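PDB 2QMI: Pbp related beta-lactamase from Pyrococcus abyssi, which acts as a serine-type peptidase of the penicillin-binding protein and beta-lactamase family and assembles into a self-compartmentalizing octamer. Local coordinates for the interface of chains A and B. Sequence-based numbering; all coordinates share one arbitrary frame. Chains: chain A/B, Pbp related beta-lactamase.

Contact 1: the interface of chains A and B. Residues chain A 112-113, 149-151, 159; chain B 438, 441-443.
With CG anti to the backbone N (chi1 175°) and the chain then extended out to NE, B:Arg443 reaches straight across A:Trp149 and ends at the backbone of A:Trp149 and A:Ala150. Its CD lies over the face of the indole, 3.9 Å from the centroid of the six-membered ring of A:Trp149, a CH-pi contact, and the guanidinium is turned 26° from the ring plane. A:Pro112 lines the stem at CB, its CG touching B:Arg443 CB at 3.3 Å, and A:Val151 CG1 packs against the same B:Arg443 CD at 3.7 Å as the two side chains run past each other in opposite directions. At the tip, B:Arg443 NH1 donates to A:Trp149 O at 2.8 Å; the acceptor is in the guanidinium plane, but the donor stands 48° out of the carbonyl plane. A water joins the same NH1 to A:Ala150 O. Within chain A, a long, poorly aligned hydrogen bond of 3.3 Å from A:Trp149 NE1 to A:Ser113 O, the donor above the carbonyl plane, may help orient the indole. Backbone pairing adds a bond from A:Ser113 N to B:Arg441 O of 3.0 Å, and A:Ser113 forms a parallel bridge with B:Tyr442. At the margin, B:Ile438 CG2 meets A:Phe159 CE1 at 3.9 Å. The patch joins strand 442-445 of one subunit to the beta-lactamase-like part of its neighbour, and so probably contributes to the octamer.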
loop_
_atom_site.group_PDB
_atom_site.type_symbol
_atom_site.label_atom_id
_atom_site.label_comp_id
_atom_site.label_asym_id
_atom_site.label_seq_id
_atom_site.Cartn_x
_atom_site.Cartn_y
_atom_site.Cartn_z
ATOM N N PRO A 112 -38.874 -22.510 -2.901
ATOM C CA PRO A 112 -37.613 -22.393 -2.165
ATOM C C PRO A 112 -37.483 -21.001 -1.552
ATOM O O PRO A 112 -38.185 -20.060 -1.942
ATOM C CB PRO A 112 -36.564 -22.691 -3.227
ATOM C CG PRO A 112 -37.209 -22.194 -4.482
ATOM C CD PRO A 112 -38.642 -22.646 -4.348
ATOM N N SER A 113 -36.582 -20.883 -0.587
ATOM C CA SER A 113 -36.372 -19.640 0.120
ATOM C C SER A 113 -36.075 -18.423 -0.730
ATOM O O SER A 113 -35.412 -18.497 -1.764
ATOM C CB SER A 113 -35.248 -19.812 1.139
ATOM O OG SER A 113 -34.813 -18.560 1.640
ATOM N N TRP A 149 -41.680 -18.820 -8.236
ATOM C CA TRP A 149 -40.411 -19.304 -7.713
ATOM C C TRP A 149 -40.444 -20.799 -7.368
ATOM O O TRP A 149 -39.399 -21.451 -7.310
ATOM C CB TRP A 149 -40.056 -18.481 -6.475
ATOM C CG TRP A 149 -38.636 -18.582 -6.020
ATOM C CD1 TRP A 149 -38.199 -19.023 -4.806
ATOM C CD2 TRP A 149 -37.469 -18.146 -6.733
ATOM N NE1 TRP A 149 -36.837 -18.882 -4.713
ATOM C CE2 TRP A 149 -36.363 -18.347 -5.883
ATOM C CE3 TRP A 149 -37.253 -17.600 -8.008
ATOM C CZ2 TRP A 149 -35.054 -18.025 -6.265
ATOM C CZ3 TRP A 149 -35.952 -17.278 -8.387
ATOM C CH2 TRP A 149 -34.870 -17.493 -7.516
ATOM N N ALA A 150 -41.648 -21.330 -7.150
ATOM C CA ALA A 150 -41.844 -22.736 -6.793
ATOM C C ALA A 150 -41.094 -23.698 -7.717
ATOM O O ALA A 150 -40.893 -23.411 -8.897
ATOM C CB ALA A 150 -43.329 -23.064 -6.799
ATOM N N VAL A 151 -40.685 -24.839 -7.168
ATOM C CA VAL A 151 -39.959 -25.847 -7.931
ATOM C C VAL A 151 -40.614 -27.222 -7.799
ATOM O O VAL A 151 -40.362 -28.113 -8.608
ATOM C CB VAL A 151 -38.501 -25.942 -7.470
ATOM C CG1 VAL A 151 -37.800 -24.622 -7.723
ATOM C CG2 VAL A 151 -38.447 -26.300 -5.987
ATOM N N PHE A 159 -38.245 -26.745 2.179
ATOM C CA PHE A 159 -37.379 -25.603 1.912
ATOM C C PHE A 159 -37.701 -24.618 3.030
ATOM O O PHE A 159 -38.825 -24.137 3.119
ATOM C CB PHE A 159 -37.696 -24.953 0.551
ATOM C CG PHE A 159 -37.287 -25.775 -0.645
ATOM C CD1 PHE A 159 -35.941 -25.986 -0.941
ATOM C CD2 PHE A 159 -38.250 -26.334 -1.489
ATOM C CE1 PHE A 159 -35.563 -26.737 -2.053
ATOM C CE2 PHE A 159 -37.875 -27.091 -2.611
ATOM C CZ PHE A 159 -36.531 -27.291 -2.887
ATOM N N ILE B 438 -29.985 -25.413 -6.785
ATOM C CA ILE B 438 -30.753 -25.720 -5.585
ATOM C C ILE B 438 -29.728 -26.183 -4.555
ATOM O O ILE B 438 -29.103 -27.231 -4.711
ATOM C CB ILE B 438 -31.787 -26.842 -5.831
ATOM C CG1 ILE B 438 -32.703 -26.462 -6.995
ATOM C CG2 ILE B 438 -32.627 -27.063 -4.574
ATOM C CD1 ILE B 438 -33.464 -25.167 -6.798
ATOM N N ARG B 441 -31.834 -24.879 1.467
ATOM C CA ARG B 441 -33.074 -24.099 1.451
ATOM C C ARG B 441 -33.187 -23.120 0.285
ATOM O O ARG B 441 -34.293 -22.719 -0.092
ATOM C CB ARG B 441 -33.212 -23.304 2.757
ATOM C CG ARG B 441 -32.342 -22.042 2.817
ATOM C CD ARG B 441 -32.336 -21.421 4.210
ATOM N NE ARG B 441 -31.650 -22.274 5.179
ATOM C CZ ARG B 441 -31.474 -21.969 6.464
ATOM N NH1 ARG B 441 -31.935 -20.822 6.951
ATOM N NH2 ARG B 441 -30.833 -22.811 7.263
ATOM N N TYR B 442 -32.048 -22.740 -0.287
ATOM C CA TYR B 442 -32.021 -21.762 -1.368
ATOM C C TYR B 442 -32.136 -22.259 -2.799
ATOM O O TYR B 442 -31.799 -23.403 -3.120
ATOM C CB TYR B 442 -30.730 -20.948 -1.297
ATOM C CG TYR B 442 -30.402 -20.368 0.053
ATOM C CD1 TYR B 442 -31.144 -19.314 0.584
ATOM C CD2 TYR B 442 -29.339 -20.876 0.802
ATOM C CE1 TYR B 442 -30.832 -18.778 1.835
ATOM C CE2 TYR B 442 -29.020 -20.352 2.045
ATOM C CZ TYR B 442 -29.766 -19.303 2.557
ATOM O OH TYR B 442 -29.435 -18.776 3.782
ATOM N N ARG B 443 -32.612 -21.356 -3.652
ATOM C CA ARG B 443 -32.710 -21.575 -5.087
ATOM C C ARG B 443 -31.989 -20.354 -5.654
ATOM O O ARG B 443 -32.352 -19.223 -5.344
ATOM C CB ARG B 443 -34.157 -21.576 -5.593
ATOM C CG ARG B 443 -34.211 -21.680 -7.123
ATOM C CD ARG B 443 -35.601 -21.592 -7.722
ATOM N NE ARG B 443 -35.507 -21.637 -9.182
ATOM C CZ ARG B 443 -36.541 -21.592 -10.025
ATOM N NH1 ARG B 443 -37.781 -21.500 -9.571
ATOM N NH2 ARG B 443 -36.327 -21.636 -11.334
HETATM O O HOH W 1 -40.309 -21.995 -10.915
#

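Contact 2: the interface of chains A and B. Residues chain A 114-116, 118-119, 129, 131, 142; chain B 376-378.
One face of the A:Phe142 ring is covered from within chain A by A:Leu131 CD1, 3.8 Å above the ring plane and over its centre, while the ring's outer end meets the partner: A:Phe142 CZ touches the methyl CG2 of B:Thr376 at 3.6 Å. The two side chains cross obliquely. B:Thr376 divides its branches between two neighbours. Its CG2, anti to the carbonyl carbon, points to the phenyl ring, whereas chi1 of 53° places OG1 between the backbone N and the carbonyl carbon, facing the glycine. The hydroxyl OG1 of B:Thr376 lies 3.1 Å from A:Gly115 N, a strongly bent and at best weak hydrogen bond from the amide. A:Gly115 and A:Ala119 also pack against the threonine CB: A:Gly115 CA is 3.7 Å from B:Thr376 CB, and the methyl CB of A:Ala119 is 3.9 Å from the same atom. Next along chain B, the branch methyl CG2 of B:Ile377 rests against A:Glu118 CB at 3.7 Å, at the aliphatic base of the glutamate. At the far margin, the amino group NZ of B:Lys378 comes 3.4 Å from A:Asn129 CB. In the fold, chain A contributes the start of helix 116-124, the loop leading into it, the loop residues A:Asn129 and A:Leu131 between the two helices and the end of helix 136-142, while chain B contributes the turn after 3-10 helix 373-375 and the beginning of strand 378-384 in its octamerisation domain.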
loop_
_atom_site.group_PDB
_atom_site.type_symbol
_atom_site.label_atom_id
_atom_site.label_comp_id
_atom_site.label_asym_id
_atom_site.label_seq_id
_atom_site.Cartn_x
_atom_site.Cartn_y
_atom_site.Cartn_z
ATOM N N LEU A 114 -36.596 -17.293 -0.282
ATOM C CA LEU A 114 -36.322 -16.033 -0.934
ATOM C C LEU A 114 -35.213 -15.577 0.021
ATOM O O LEU A 114 -35.267 -15.876 1.209
ATOM C CB LEU A 114 -37.543 -15.098 -0.848
ATOM C CG LEU A 114 -38.947 -15.669 -1.128
ATOM C CD1 LEU A 114 -39.983 -14.546 -1.001
ATOM C CD2 LEU A 114 -39.012 -16.302 -2.514
ATOM N N GLY A 115 -34.190 -14.898 -0.462
ATOM C CA GLY A 115 -33.143 -14.478 0.453
ATOM C C GLY A 115 -33.562 -13.281 1.289
ATOM O O GLY A 115 -32.713 -12.514 1.736
ATOM N N TYR A 116 -34.868 -13.133 1.513
ATOM C CA TYR A 116 -35.417 -12.006 2.264
ATOM C C TYR A 116 -34.730 -11.676 3.593
ATOM O O TYR A 116 -34.150 -10.603 3.733
ATOM C CB TYR A 116 -36.943 -12.212 2.441
ATOM C CG TYR A 116 -37.513 -11.930 3.822
ATOM C CD1 TYR A 116 -38.189 -12.929 4.530
ATOM C CD2 TYR A 116 -37.339 -10.688 4.441
ATOM C CE1 TYR A 116 -38.668 -12.703 5.824
ATOM C CE2 TYR A 116 -37.813 -10.453 5.732
ATOM C CZ TYR A 116 -38.469 -11.466 6.417
ATOM O OH TYR A 116 -38.888 -11.252 7.706
ATOM N N GLU A 118 -32.014 -12.909 4.907
ATOM C CA GLU A 118 -30.568 -12.792 4.723
ATOM C C GLU A 118 -30.200 -11.388 4.243
ATOM O O GLU A 118 -29.302 -10.750 4.795
ATOM C CB GLU A 118 -30.065 -13.822 3.702
ATOM C CG GLU A 118 -30.070 -15.264 4.195
ATOM C CD GLU A 118 -31.448 -15.907 4.177
ATOM O OE1 GLU A 118 -32.425 -15.254 3.743
ATOM O OE2 GLU A 118 -31.545 -17.083 4.592
ATOM N N ALA A 119 -30.900 -10.913 3.214
ATOM C CA ALA A 119 -30.652 -9.582 2.654
ATOM C C ALA A 119 -30.989 -8.464 3.639
ATOM O O ALA A 119 -30.241 -7.501 3.766
ATOM C CB ALA A 119 -31.446 -9.399 1.376
ATOM N N ASN A 129 -25.590 -5.906 0.760
ATOM C CA ASN A 129 -26.900 -5.899 0.117
ATOM C C ASN A 129 -27.895 -5.040 0.888
ATOM O O ASN A 129 -27.527 -4.369 1.861
ATOM C CB ASN A 129 -27.448 -7.321 -0.100
ATOM C CG ASN A 129 -27.219 -8.216 1.074
ATOM O OD1 ASN A 129 -27.451 -7.820 2.221
ATOM N ND2 ASN A 129 -26.767 -9.442 0.809
ATOM N N LEU A 131 -32.471 -4.599 1.733
ATOM C CA LEU A 131 -33.891 -4.930 1.563
ATOM C C LEU A 131 -34.620 -4.285 2.750
ATOM O O LEU A 131 -34.984 -4.963 3.710
ATOM C CB LEU A 131 -34.112 -6.451 1.573
ATOM C CG LEU A 131 -35.550 -6.914 1.267
ATOM C CD1 LEU A 131 -35.973 -6.401 -0.115
ATOM C CD2 LEU A 131 -35.649 -8.436 1.318
ATOM N N PHE A 142 -43.234 -7.304 -1.528
ATOM C CA PHE A 142 -42.017 -7.787 -2.182
ATOM C C PHE A 142 -42.171 -9.222 -2.730
ATOM O O PHE A 142 -41.786 -9.507 -3.862
ATOM C CB PHE A 142 -40.857 -7.734 -1.177
ATOM C CG PHE A 142 -39.542 -8.210 -1.728
ATOM C CD1 PHE A 142 -38.910 -7.523 -2.761
ATOM C CD2 PHE A 142 -38.922 -9.338 -1.198
ATOM C CE1 PHE A 142 -37.676 -7.952 -3.259
ATOM C CE2 PHE A 142 -37.686 -9.780 -1.688
ATOM C CZ PHE A 142 -37.063 -9.086 -2.718
ATOM N N THR B 376 -31.869 -10.835 -3.991
ATOM C CA THR B 376 -31.649 -10.656 -2.557
ATOM C C THR B 376 -30.243 -11.060 -2.126
ATOM O O THR B 376 -29.535 -10.287 -1.471
ATOM C CB THR B 376 -32.669 -11.469 -1.722
ATOM O OG1 THR B 376 -32.654 -12.843 -2.145
ATOM C CG2 THR B 376 -34.058 -10.892 -1.890
ATOM N N ILE B 377 -29.845 -12.275 -2.482
ATOM C CA ILE B 377 -28.521 -12.771 -2.125
ATOM C C ILE B 377 -27.684 -13.096 -3.360
ATOM O O ILE B 377 -28.212 -13.494 -4.398
ATOM C CB ILE B 377 -28.637 -14.013 -1.236
ATOM C CG1 ILE B 377 -29.493 -15.076 -1.932
ATOM C CG2 ILE B 377 -29.241 -13.618 0.102
ATOM C CD1 ILE B 377 -29.699 -16.338 -1.116
ATOM N N LYS B 378 -26.376 -12.905 -3.244
ATOM C CA LYS B 378 -25.461 -13.160 -4.350
ATOM C C LYS B 378 -24.422 -14.195 -3.954
ATOM O O LYS B 378 -23.975 -14.228 -2.808
ATOM C CB LYS B 378 -24.719 -11.878 -4.760
ATOM C CG LYS B 378 -25.592 -10.696 -5.178
ATOM C CD LYS B 378 -26.146 -9.927 -3.980
ATOM C CE LYS B 378 -26.920 -8.693 -4.463
ATOM N NZ LYS B 378 -27.669 -7.975 -3.386
#

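Contact 1 and contact 2 are neighbouring patches of one two-fold symmetric interface, their C-alpha centres about 13 Å apart, and no residue is common to both. On chain A they are joined directly through the backbone, since A:Ser113 of contact 1 precedes A:Leu114 of contact 2. Chain B reaches them with two sequence-distant parts of its octamerisation domain, residues 376-378 and 438-443. Residues 112-119 of chain A run through both patches and, with more distant loops and helix ends, meet these two segments. The symmetry repeats both patches with the chains exchanged, giving a reciprocal pair that is probably one building unit of the octamer, which needs further interfaces.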